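Tll1590 protein (Thermosynechococcus elongatus, PDB 6LDQ) is a glycosyltransferase-family protein whose modelled chain forms a Rossmann-like alpha/beta domain of the GT-B type. Local coordinates at residues A[8-14]-A[46-52]; A[107-113]-A[130-136]. One frame throughout, in Å; residues are numbered along the deposited sequence.

Contact 1 (A[8-14]-A[46-52]); sequences IALISVH and HVDMFTR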
ATOM      1  N   ILE A   8       1.069   1.907 -11.363  1.00 18.72           N
ATOM      2  CA  ILE A   8       0.883   1.223 -10.058  1.00 21.08           C
ATOM      3  C   ILE A   8       0.643   2.286  -8.990  1.00 16.91           C
ATOM      4  O   ILE A   8       1.146   3.336  -9.120  1.00 15.81           O
ATOM      5  CB  ILE A   8       2.056   0.313  -9.681  1.00 17.38           C
ATOM      6  CG1 ILE A   8       3.311   1.098  -9.343  1.00 15.05           C
ATOM      7  CG2 ILE A   8       2.301  -0.798 -10.668  1.00 22.31           C
ATOM      8  CD1 ILE A   8       4.391   0.222  -8.863  1.00 24.11           C
ATOM      9  N   ALA A   9      -0.153   1.945  -8.002  1.00 14.90           N
ATOM     10  CA  ALA A   9      -0.469   2.828  -6.897  1.00 15.95           C
ATOM     11  C   ALA A   9       0.064   2.208  -5.622  1.00 16.10           C
ATOM     12  O   ALA A   9      -0.186   1.025  -5.354  1.00 18.84           O
ATOM     13  CB  ALA A   9      -1.977   3.075  -6.784  1.00 17.01           C
ATOM     14  N   LEU A  10       0.818   2.996  -4.863  1.00 15.87           N
ATOM     15  CA  LEU A  10       1.157   2.667  -3.485  1.00 17.73           C
ATOM     16  C   LEU A  10       0.271   3.525  -2.590  1.00 16.20           C
ATOM     17  O   LEU A  10       0.014   4.698  -2.891  1.00 15.78           O
ATOM     18  CB  LEU A  10       2.640   2.925  -3.185  1.00 16.79           C
ATOM     19  CG  LEU A  10       3.713   1.885  -3.576  1.00 17.35           C
ATOM     20  CD1 LEU A  10       3.560   1.339  -4.977  1.00 21.36           C
ATOM     21  CD2 LEU A  10       5.117   2.444  -3.349  1.00 18.49           C
ATOM     22  N   ILE A  11      -0.231   2.935  -1.513  1.00 14.03           N
ATOM     23  CA  ILE A  11      -1.134   3.647  -0.617  1.00 13.14           C
ATOM     24  C   ILE A  11      -0.594   3.559   0.801  1.00 16.82           C
ATOM     25  O   ILE A  11      -0.325   2.460   1.295  1.00 14.72           O
ATOM     26  CB  ILE A  11      -2.563   3.078  -0.668  1.00 18.74           C
ATOM     27  CG1 ILE A  11      -3.196   3.352  -2.025  1.00 15.49           C
ATOM     28  CG2 ILE A  11      -3.425   3.711   0.422  1.00 13.83           C
ATOM     29  CD1 ILE A  11      -4.449   2.565  -2.245  1.00 19.19           C
ATOM     30  N   SER A  12      -0.444   4.727   1.447  1.00 18.56           N
ATOM     31  CA  SER A  12      -0.046   4.907   2.835  1.00 16.21           C
ATOM     32  C   SER A  12      -0.905   6.047   3.399  1.00 18.09           C
ATOM     33  O   SER A  12      -0.470   7.198   3.490  1.00 18.86           O
ATOM     34  CB  SER A  12       1.440   5.210   2.963  1.00 23.74           C
ATOM     35  OG  SER A  12       1.827   5.308   4.319  1.00 20.25           O
ATOM     36  N   VAL A  13      -2.139   5.710   3.790  1.00 19.27           N
ATOM     37  CA  VAL A  13      -3.051   6.669   4.422  1.00 18.24           C
ATOM     38  C   VAL A  13      -2.285   7.567   5.381  1.00 17.28           C
ATOM     39  O   VAL A  13      -2.296   8.797   5.245  1.00 19.02           O
ATOM     40  CB  VAL A  13      -4.192   5.957   5.157  1.00 14.43           C
ATOM     41  CG1 VAL A  13      -5.180   7.003   5.732  1.00 13.47           C
ATOM     42  CG2 VAL A  13      -4.894   4.957   4.244  1.00 13.58           C
ATOM     43  N   HIS A  14      -1.599   6.961   6.346  1.00 19.32           N
ATOM     44  CA  HIS A  14      -0.679   7.712   7.196  1.00 23.30           C
ATOM     45  C   HIS A  14       0.707   7.794   6.551  1.00 25.61           C
ATOM     46  O   HIS A  14       1.125   8.848   6.071  1.00 30.48           O
ATOM     47  CB  HIS A  14      -0.579   7.072   8.589  1.00 28.46           C
ATOM     48  CG  HIS A  14       0.073   7.954   9.608  1.00 30.42           C
ATOM     49  ND1 HIS A  14       1.428   8.212   9.610  1.00 32.49           N
ATOM     50  CD2 HIS A  14      -0.443   8.641  10.653  1.00 23.12           C
ATOM     51  CE1 HIS A  14       1.718   9.018  10.615  1.00 29.85           C
ATOM     52  NE2 HIS A  14       0.600   9.292  11.265  1.00 29.68           N
ATOM     53  N   HIS A  46       5.971   3.196 -13.206  1.00 17.67           N
ATOM     54  CA  HIS A  46       5.163   4.412 -13.154  1.00 22.44           C
ATOM     55  C   HIS A  46       4.361   4.378 -11.854  1.00 17.15           C
ATOM     56  O   HIS A  46       3.436   3.574 -11.724  1.00 23.20           O
ATOM     57  CB  HIS A  46       4.251   4.492 -14.375  1.00 18.24           C
ATOM     58  CG  HIS A  46       4.982   4.376 -15.680  1.00 23.16           C
ATOM     59  ND1 HIS A  46       4.350   4.503 -16.898  1.00 22.06           N
ATOM     60  CD2 HIS A  46       6.289   4.149 -15.955  1.00 23.61           C
ATOM     61  CE1 HIS A  46       5.238   4.358 -17.869  1.00 28.54           C
ATOM     62  NE2 HIS A  46       6.424   4.146 -17.323  1.00 25.24           N
ATOM     63  N   VAL A  47       4.718   5.234 -10.890  1.00 18.39           N
ATOM     64  CA  VAL A  47       4.270   5.108  -9.497  1.00 15.13           C
ATOM     65  C   VAL A  47       3.505   6.353  -9.049  1.00 18.32           C
ATOM     66  O   VAL A  47       4.079   7.447  -8.984  1.00 17.20           O
ATOM     67  CB  VAL A  47       5.445   4.890  -8.533  1.00 16.25           C
ATOM     68  CG1 VAL A  47       4.906   4.726  -7.088  1.00 13.82           C
ATOM     69  CG2 VAL A  47       6.338   3.735  -8.977  1.00 19.17           C
ATOM     70  N   ASP A  48       2.252   6.156  -8.624  1.00 17.21           N
ATOM     71  CA  ASP A  48       1.447   7.151  -7.923  1.00 14.20           C
ATOM     72  C   ASP A  48       1.308   6.681  -6.473  1.00 17.14           C
ATOM     73  O   ASP A  48       0.760   5.607  -6.235  1.00 18.60           O
ATOM     74  CB  ASP A  48       0.058   7.291  -8.561  1.00 11.77           C
ATOM     75  CG  ASP A  48       0.082   8.038  -9.929  1.00 14.55           C
ATOM     76  OD1 ASP A  48       1.016   8.820 -10.157  1.00 14.11           O
ATOM     77  OD2 ASP A  48      -0.848   7.836 -10.737  1.00 11.66           O
ATOM     78  N   MET A  49       1.809   7.473  -5.525  1.00 14.77           N
ATOM     79  CA  MET A  49       1.699   7.191  -4.098  1.00 18.72           C
ATOM     80  C   MET A  49       0.636   8.103  -3.495  1.00 16.72           C
ATOM     81  O   MET A  49       0.639   9.308  -3.760  1.00 17.44           O
ATOM     82  CB  MET A  49       3.045   7.413  -3.399  1.00 18.15           C
ATOM     83  CG  MET A  49       4.138   6.403  -3.764  1.00 18.04           C
ATOM     84  SD  MET A  49       5.770   7.040  -3.330  1.00 28.20           S
ATOM     85  CE  MET A  49       5.957   8.195  -4.687  1.00 18.43           C
ATOM     86  N   PHE A  50      -0.270   7.533  -2.698  1.00 17.39           N
ATOM     87  CA  PHE A  50      -1.382   8.276  -2.109  1.00 14.23           C
ATOM     88  C   PHE A  50      -1.260   8.266  -0.587  1.00 19.14           C
ATOM     89  O   PHE A  50      -1.049   7.203   0.022  1.00 18.00           O
ATOM     90  CB  PHE A  50      -2.746   7.691  -2.521  1.00 15.29           C
ATOM     91  CG  PHE A  50      -3.011   7.720  -4.012  1.00 20.55           C
ATOM     92  CD1 PHE A  50      -2.424   6.783  -4.871  1.00 13.73           C
ATOM     93  CD2 PHE A  50      -3.848   8.687  -4.558  1.00 19.02           C
ATOM     94  CE1 PHE A  50      -2.677   6.829  -6.251  1.00 17.16           C
ATOM     95  CE2 PHE A  50      -4.099   8.734  -5.933  1.00 19.28           C
ATOM     96  CZ  PHE A  50      -3.509   7.800  -6.778  1.00 18.48           C
ATOM     97  N   THR A  51      -1.366   9.449   0.012  1.00 17.85           N
ATOM     98  CA  THR A  51      -1.468   9.611   1.450  1.00 21.94           C
ATOM     99  C   THR A  51      -2.547  10.658   1.704  1.00 20.28           C
ATOM    100  O   THR A  51      -3.072  11.280   0.770  1.00 15.71           O
ATOM    101  CB  THR A  51      -0.099   9.982   2.072  1.00 22.49           C
ATOM    102  OG1 THR A  51      -0.200  10.015   3.513  1.00 16.79           O
ATOM    103  CG2 THR A  51       0.428  11.327   1.542  1.00 17.73           C
ATOM    104  N   ARG A  52      -2.931  10.818   2.970  1.00 19.73           N
ATOM    105  CA  ARG A  52      -3.948  11.795   3.301  1.00 19.61           C
ATOM    106  C   ARG A  52      -3.337  13.186   3.429  1.00 20.03           C
ATOM    107  O   ARG A  52      -2.157  13.349   3.760  1.00 21.89           O
ATOM    108  CB  ARG A  52      -4.675  11.421   4.609  1.00 16.65           C
ATOM    109  CG  ARG A  52      -3.788  11.462   5.860  1.00 18.72           C
ATOM    110  CD  ARG A  52      -4.587  10.993   7.111  1.00 19.41           C
ATOM    111  NE  ARG A  52      -5.908  11.600   7.097  1.00 21.10           N
ATOM    112  CZ  ARG A  52      -6.225  12.683   7.798  1.00 22.16           C
ATOM    113  NH1 ARG A  52      -5.317  13.225   8.594  1.00 22.46           N
ATOM    114  NH2 ARG A  52      -7.444  13.217   7.709  1.00 21.68           N
TER
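Phe50 sets its ring beside Ala9, the CE1 corner 3.9 Å from Ala9 CB, while the in-plane edge of the same ring meets Leu10 O. Its CG is anti to the carbonyl carbon (chi1 -61°), which places the ring on the face shared by Ala9, Ile11 and Asp48; there Phe97 and Tyr100 pack edge-to-face against it. On the face of Ile8 and Leu10 the pairs are aliphatic. Met49 runs alongside Leu10, pointing the same way, with CG 3.8 Å from Leu10 CB, and the Ile8 and Val47 side chains cross at a slant, with Ile8 CD1 4.0 Å from Val47 CG2.

The two strands are parallel, their axes 26° apart. Asp48 O accepts from Leu10 N and also receives the CA-H of Ala9; Phe50 N donates to Leu10 O at 2.9 Å. Past Ile11 the ladder changes character. Ser12 N still reaches Phe50 O nearly straight (2.9 Å, 176°), but Thr51 OG1 then lies 2.8 Å from Ser12 O and 3.0 Å from Val13 O, one proton facing two acceptors. Val13 O also takes Arg52 N, on a lone pair in the carbonyl plane.

Asp48 is buried, with a salt bridge from OD1 to Arg69 and a hydrogen bond between OD2 and Tyr106 OH, which would probably stabilise its negative charge. The chemistry implies a mainly apolar beta core whose polar side-chain bonding turns, at the C-terminal end, to the carbonyls following strand 8-11.

Contact 2 (A[107-113]-A[130-136]); sequences PLIHTNY and QWLHTYH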
ATOM      1  N   PRO A 107      -3.338  -1.537 -12.380  1.00 17.37           N
ATOM      2  CA  PRO A 107      -3.384  -3.009 -12.316  1.00 18.83           C
ATOM      3  C   PRO A 107      -2.767  -3.584 -11.058  1.00 15.45           C
ATOM      4  O   PRO A 107      -2.961  -4.769 -10.776  1.00 18.19           O
ATOM      5  CB  PRO A 107      -2.579  -3.450 -13.558  1.00 19.03           C
ATOM      6  CG  PRO A 107      -1.741  -2.242 -13.934  1.00 22.92           C
ATOM      7  CD  PRO A 107      -2.619  -1.066 -13.588  1.00 19.85           C
ATOM      8  N   LEU A 108      -1.967  -2.815 -10.347  1.00 18.23           N
ATOM      9  CA  LEU A 108      -1.364  -3.257  -9.103  1.00 18.58           C
ATOM     10  C   LEU A 108      -1.527  -2.127  -8.106  1.00 21.71           C
ATOM     11  O   LEU A 108      -1.338  -0.949  -8.437  1.00 17.13           O
ATOM     12  CB  LEU A 108       0.118  -3.616  -9.272  1.00 15.06           C
ATOM     13  CG  LEU A 108       0.942  -4.168  -8.105  1.00 16.26           C
ATOM     14  CD1 LEU A 108       1.982  -5.163  -8.663  1.00 19.06           C
ATOM     15  CD2 LEU A 108       1.648  -3.038  -7.367  1.00 13.86           C
ATOM     16  N   ILE A 109      -1.922  -2.487  -6.898  1.00 16.64           N
ATOM     17  CA  ILE A 109      -2.032  -1.539  -5.805  1.00 15.59           C
ATOM     18  C   ILE A 109      -1.316  -2.152  -4.616  1.00 15.80           C
ATOM     19  O   ILE A 109      -1.612  -3.288  -4.243  1.00 18.41           O
ATOM     20  CB  ILE A 109      -3.501  -1.232  -5.456  1.00 17.79           C
ATOM     21  CG1 ILE A 109      -4.253  -0.684  -6.679  1.00 19.14           C
ATOM     22  CG2 ILE A 109      -3.550  -0.245  -4.313  1.00 17.36           C
ATOM     23  CD1 ILE A 109      -5.624  -0.070  -6.320  1.00 18.82           C
ATOM     24  N   HIS A 110      -0.380  -1.407  -4.029  1.00 17.14           N
ATOM     25  CA  HIS A 110       0.451  -1.895  -2.928  1.00 17.54           C
ATOM     26  C   HIS A 110       0.162  -1.032  -1.706  1.00 17.55           C
ATOM     27  O   HIS A 110       0.524   0.146  -1.676  1.00 17.37           O
ATOM     28  CB  HIS A 110       1.937  -1.873  -3.308  1.00 20.15           C
ATOM     29  CG  HIS A 110       2.853  -2.413  -2.247  1.00 17.59           C
ATOM     30  ND1 HIS A 110       4.218  -2.516  -2.429  1.00 17.09           N
ATOM     31  CD2 HIS A 110       2.605  -2.861  -0.990  1.00 16.84           C
ATOM     32  CE1 HIS A 110       4.770  -3.012  -1.333  1.00 22.01           C
ATOM     33  NE2 HIS A 110       3.813  -3.235  -0.447  1.00 18.97           N
ATOM     34  N   THR A 111      -0.483  -1.628  -0.703  1.00 16.32           N
ATOM     35  CA  THR A 111      -0.966  -0.946   0.489  1.00 17.49           C
ATOM     36  C   THR A 111       0.027  -1.105   1.637  1.00 14.00           C
ATOM     37  O   THR A 111       0.747  -2.103   1.717  1.00 14.08           O
ATOM     38  CB  THR A 111      -2.333  -1.510   0.882  1.00 10.29           C
ATOM     39  OG1 THR A 111      -2.279  -2.938   0.934  1.00 14.75           O
ATOM     40  CG2 THR A 111      -3.342  -1.128  -0.168  1.00 18.27           C
ATOM     41  N   ASN A 112       0.088  -0.094   2.505  1.00 11.15           N
ATOM     42  CA  ASN A 112       1.075  -0.035   3.576  1.00 14.72           C
ATOM     43  C   ASN A 112       0.388   0.122   4.927  1.00 12.13           C
ATOM     44  O   ASN A 112      -0.346   1.090   5.134  1.00 13.30           O
ATOM     45  CB  ASN A 112       2.037   1.126   3.408  1.00 11.85           C
ATOM     46  CG  ASN A 112       3.219   1.027   4.352  1.00 17.50           C
ATOM     47  OD1 ASN A 112       3.995   0.067   4.299  1.00 19.29           O
ATOM     48  ND2 ASN A 112       3.369   2.019   5.215  1.00 19.63           N
ATOM     49  N   TYR A 113       0.699  -0.785   5.860  1.00 14.49           N
ATOM     50  CA  TYR A 113       0.064  -0.843   7.179  1.00 14.13           C
ATOM     51  C   TYR A 113      -1.416  -1.221   7.098  1.00 14.77           C
ATOM     52  O   TYR A 113      -2.097  -0.937   6.111  1.00 13.46           O
ATOM     53  CB  TYR A 113       0.234   0.484   7.931  1.00 14.26           C
ATOM     54  CG  TYR A 113      -0.068   0.386   9.418  1.00 16.49           C
ATOM     55  CD1 TYR A 113       0.546  -0.575  10.212  1.00 24.01           C
ATOM     56  CD2 TYR A 113      -0.953   1.274  10.022  1.00 22.08           C
ATOM     57  CE1 TYR A 113       0.280  -0.658  11.571  1.00 18.87           C
ATOM     58  CE2 TYR A 113      -1.233   1.198  11.368  1.00 20.92           C
ATOM     59  CZ  TYR A 113      -0.611   0.232  12.141  1.00 24.85           C
ATOM     60  OH  TYR A 113      -0.885   0.165  13.485  1.00 21.64           O
ATOM     61  N   GLN A 130      -3.867  -6.698  -8.929  1.00 26.43           N
ATOM     62  CA  GLN A 130      -2.885  -7.391  -8.106  1.00 23.00           C
ATOM     63  C   GLN A 130      -2.670  -6.573  -6.844  1.00 22.38           C
ATOM     64  O   GLN A 130      -2.253  -5.416  -6.921  1.00 20.32           O
ATOM     65  CB  GLN A 130      -1.569  -7.572  -8.861  1.00 24.48           C
ATOM     66  CG  GLN A 130      -1.725  -8.168 -10.251  1.00 29.63           C
ATOM     67  CD  GLN A 130      -2.509  -9.462 -10.241  1.00 33.44           C
ATOM     68  OE1 GLN A 130      -2.243 -10.351  -9.435  1.00 30.75           O
ATOM     69  NE2 GLN A 130      -3.493  -9.568 -11.132  1.00 37.04           N
ATOM     70  N   TRP A 131      -2.957  -7.163  -5.685  1.00 23.22           N
ATOM     71  CA  TRP A 131      -2.935  -6.439  -4.419  1.00 20.75           C
ATOM     72  C   TRP A 131      -1.806  -6.986  -3.555  1.00 22.52           C
ATOM     73  O   TRP A 131      -1.833  -8.157  -3.158  1.00 19.68           O
ATOM     74  CB  TRP A 131      -4.285  -6.555  -3.706  1.00 19.35           C
ATOM     75  CG  TRP A 131      -4.345  -5.893  -2.360  1.00 19.61           C
ATOM     76  CD1 TRP A 131      -3.595  -4.838  -1.925  1.00 18.54           C
ATOM     77  CD2 TRP A 131      -5.221  -6.235  -1.277  1.00 19.73           C
ATOM     78  NE1 TRP A 131      -3.938  -4.513  -0.632  1.00 19.31           N
ATOM     79  CE2 TRP A 131      -4.939  -5.354  -0.215  1.00 21.34           C
ATOM     80  CE3 TRP A 131      -6.215  -7.204  -1.101  1.00 23.07           C
ATOM     81  CZ2 TRP A 131      -5.616  -5.412   1.009  1.00 15.15           C
ATOM     82  CZ3 TRP A 131      -6.876  -7.267   0.134  1.00 18.58           C
ATOM     83  CH2 TRP A 131      -6.563  -6.382   1.157  1.00 14.56           C
ATOM     84  N   LEU A 132      -0.810  -6.151  -3.283  1.00 20.12           N
ATOM     85  CA  LEU A 132       0.243  -6.503  -2.345  1.00 20.59           C
ATOM     86  C   LEU A 132       0.113  -5.638  -1.107  1.00 18.14           C
ATOM     87  O   LEU A 132      -0.257  -4.468  -1.188  1.00 18.95           O
ATOM     88  CB  LEU A 132       1.638  -6.304  -2.927  1.00 21.10           C
ATOM     89  CG  LEU A 132       1.986  -7.229  -4.082  1.00 18.84           C
ATOM     90  CD1 LEU A 132       1.702  -6.458  -5.352  1.00 18.44           C
ATOM     91  CD2 LEU A 132       3.433  -7.704  -4.000  1.00 19.93           C
ATOM     92  N   HIS A 133       0.463  -6.208   0.038  1.00 19.73           N
ATOM     93  CA  HIS A 133       0.379  -5.454   1.271  1.00 15.21           C
ATOM     94  C   HIS A 133       1.630  -5.663   2.101  1.00 15.16           C
ATOM     95  O   HIS A 133       2.075  -6.799   2.283  1.00 16.47           O
ATOM     96  CB  HIS A 133      -0.845  -5.831   2.081  1.00 15.93           C
ATOM     97  CG  HIS A 133      -1.068  -4.889   3.205  1.00 17.23           C
ATOM     98  ND1 HIS A 133      -1.976  -3.862   3.145  1.00 18.70           N
ATOM     99  CD2 HIS A 133      -0.386  -4.720   4.355  1.00 24.19           C
ATOM    100  CE1 HIS A 133      -1.912  -3.159   4.263  1.00 19.53           C
ATOM    101  NE2 HIS A 133      -0.963  -3.668   5.021  1.00 21.80           N
ATOM    102  N   THR A 134       2.192  -4.568   2.592  1.00 14.15           N
ATOM    103  CA  THR A 134       3.294  -4.606   3.539  1.00 15.55           C
ATOM    104  C   THR A 134       2.767  -4.486   4.974  1.00 17.15           C
ATOM    105  O   THR A 134       2.092  -3.509   5.315  1.00 16.85           O
ATOM    106  CB  THR A 134       4.294  -3.500   3.247  1.00 15.10           C
ATOM    107  OG1 THR A 134       4.912  -3.751   1.960  1.00 15.72           O
ATOM    108  CG2 THR A 134       5.345  -3.477   4.345  1.00 16.04           C
ATOM    109  N   TYR A 135       3.118  -5.464   5.799  1.00 19.58           N
ATOM    110  CA  TYR A 135       2.767  -5.531   7.216  1.00 17.52           C
ATOM    111  C   TYR A 135       3.729  -4.710   8.067  1.00 17.58           C
ATOM    112  O   TYR A 135       4.924  -4.661   7.791  1.00 17.51           O
ATOM    113  CB  TYR A 135       2.845  -6.976   7.721  1.00 20.55           C
ATOM    114  CG  TYR A 135       2.665  -7.014   9.223  1.00 15.71           C
ATOM    115  CD1 TYR A 135       1.476  -6.624   9.763  1.00 18.65           C
ATOM    116  CD2 TYR A 135       3.685  -7.346  10.095  1.00 20.18           C
ATOM    117  CE1 TYR A 135       1.220  -6.603  11.099  1.00 17.72           C
ATOM    118  CE2 TYR A 135       3.443  -7.339  11.493  1.00 17.55           C
ATOM    119  CZ  TYR A 135       2.186  -6.948  11.958  1.00 20.37           C
ATOM    120  OH  TYR A 135       1.844  -6.875  13.280  1.00 17.14           O
ATOM    121  N   HIS A 136       3.211  -4.087   9.134  1.00 13.19           N
ATOM    122  CA  HIS A 136       4.090  -3.559  10.175  1.00 18.86           C
ATOM    123  C   HIS A 136       3.457  -3.745  11.545  1.00 17.97           C
ATOM    124  O   HIS A 136       2.248  -3.570  11.715  1.00 16.25           O
ATOM    125  CB  HIS A 136       4.427  -2.070  10.043  1.00 18.93           C
ATOM    126  CG  HIS A 136       4.845  -1.655   8.671  1.00 20.42           C
ATOM    127  ND1 HIS A 136       6.136  -1.813   8.204  1.00 22.34           N
ATOM    128  CD2 HIS A 136       4.140  -1.095   7.660  1.00 21.11           C
ATOM    129  CE1 HIS A 136       6.208  -1.356   6.965  1.00 19.96           C
ATOM    130  NE2 HIS A 136       5.010  -0.921   6.606  1.00 16.05           N
TER
HETATM  131  O   HOH W   1      -4.276  -6.755 -12.659  1.00 27.56           O
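Thr111 OG1 is the polar hub between these strands. Trp131 NE1 donates to it at 2.8 Å with the hydroxyl near the indole plane. His133 ND1 is modelled 2.4 Å from Thr111 OG1, too short for the length to be trusted, and either could be the donor. The hydroxyl sits between the backbone N and the carbonyl carbon of its own residue (chi1 50°), where both rings can reach it, each side chain crossing Thr111 at about a right angle. Thr111 O stands over the centre of one face of the His133 imidazole, 3.5 Å above its plane. A thiocyanate ion, probably from the crystallisation liquor, lies about 3 Å from the His133 side chain.

On the other face of the sheet, His110 NE2 meets Thr134 OG1 at 2.7 Å, again with the donor undecided. Leu132 CB lies over the His110 ring in a CH-pi contact, offset toward the rim, and Leu132 CD1 packs on Leu108 CD1 at 3.6 Å. Further along, His136 NE2 gives a hydrogen bond of 2.7 Å to Asn112 OD1. The acceptor is in the imidazole plane, but the donor is tilted 32° from the carbonyl plane, with the amide and ring planes 69° apart.

Behind these side chains, two parallel strands at a shallow angle set the spacing. Leu132 O receives Thr111 N, and Thr134 N reaches Thr111 O. A water joins Pro107 O to Gln130 NE2 at the opening end. In the second shell, Tyr211 OH bonds His110 ND1 and Tyr32 OH bonds Thr134 OG1, which probably helps to hold the His110 ring and the Thr134 hydroxyl in place.

Strands 108-112 and 130-134 form a beta-alpha-beta crossover through helix 113-126. Helices 200-216 and 32-42 pack on the His110 face, while strands 8-11 and 169-172 flank the pair.

From the N terminus, strand 8-11 leads through helix 32-42 to strand 47-52, where contact 1 closes its loop. The chain then makes strand 61-63, at one edge of the sheet, and 68-73, which lies between it and 47-52, and passes through helix 90-104 to strand 108-112. Contact 2 closes only after helix 113-126, so the two loops follow in series, neither nested nor crossing. The centres of contact 1 and contact 2 are nevertheless about 10 Å apart. Strands 8-11 and 108-112 are neighbours: Ala9 O lies 2.8 Å from His110 N and Ile11 N 2.9 Å from His110 O, both probable hydrogen bonds. The contacts thereby join 47-52, 8-11, 108-112 and 130-134 into the middle of one sheet.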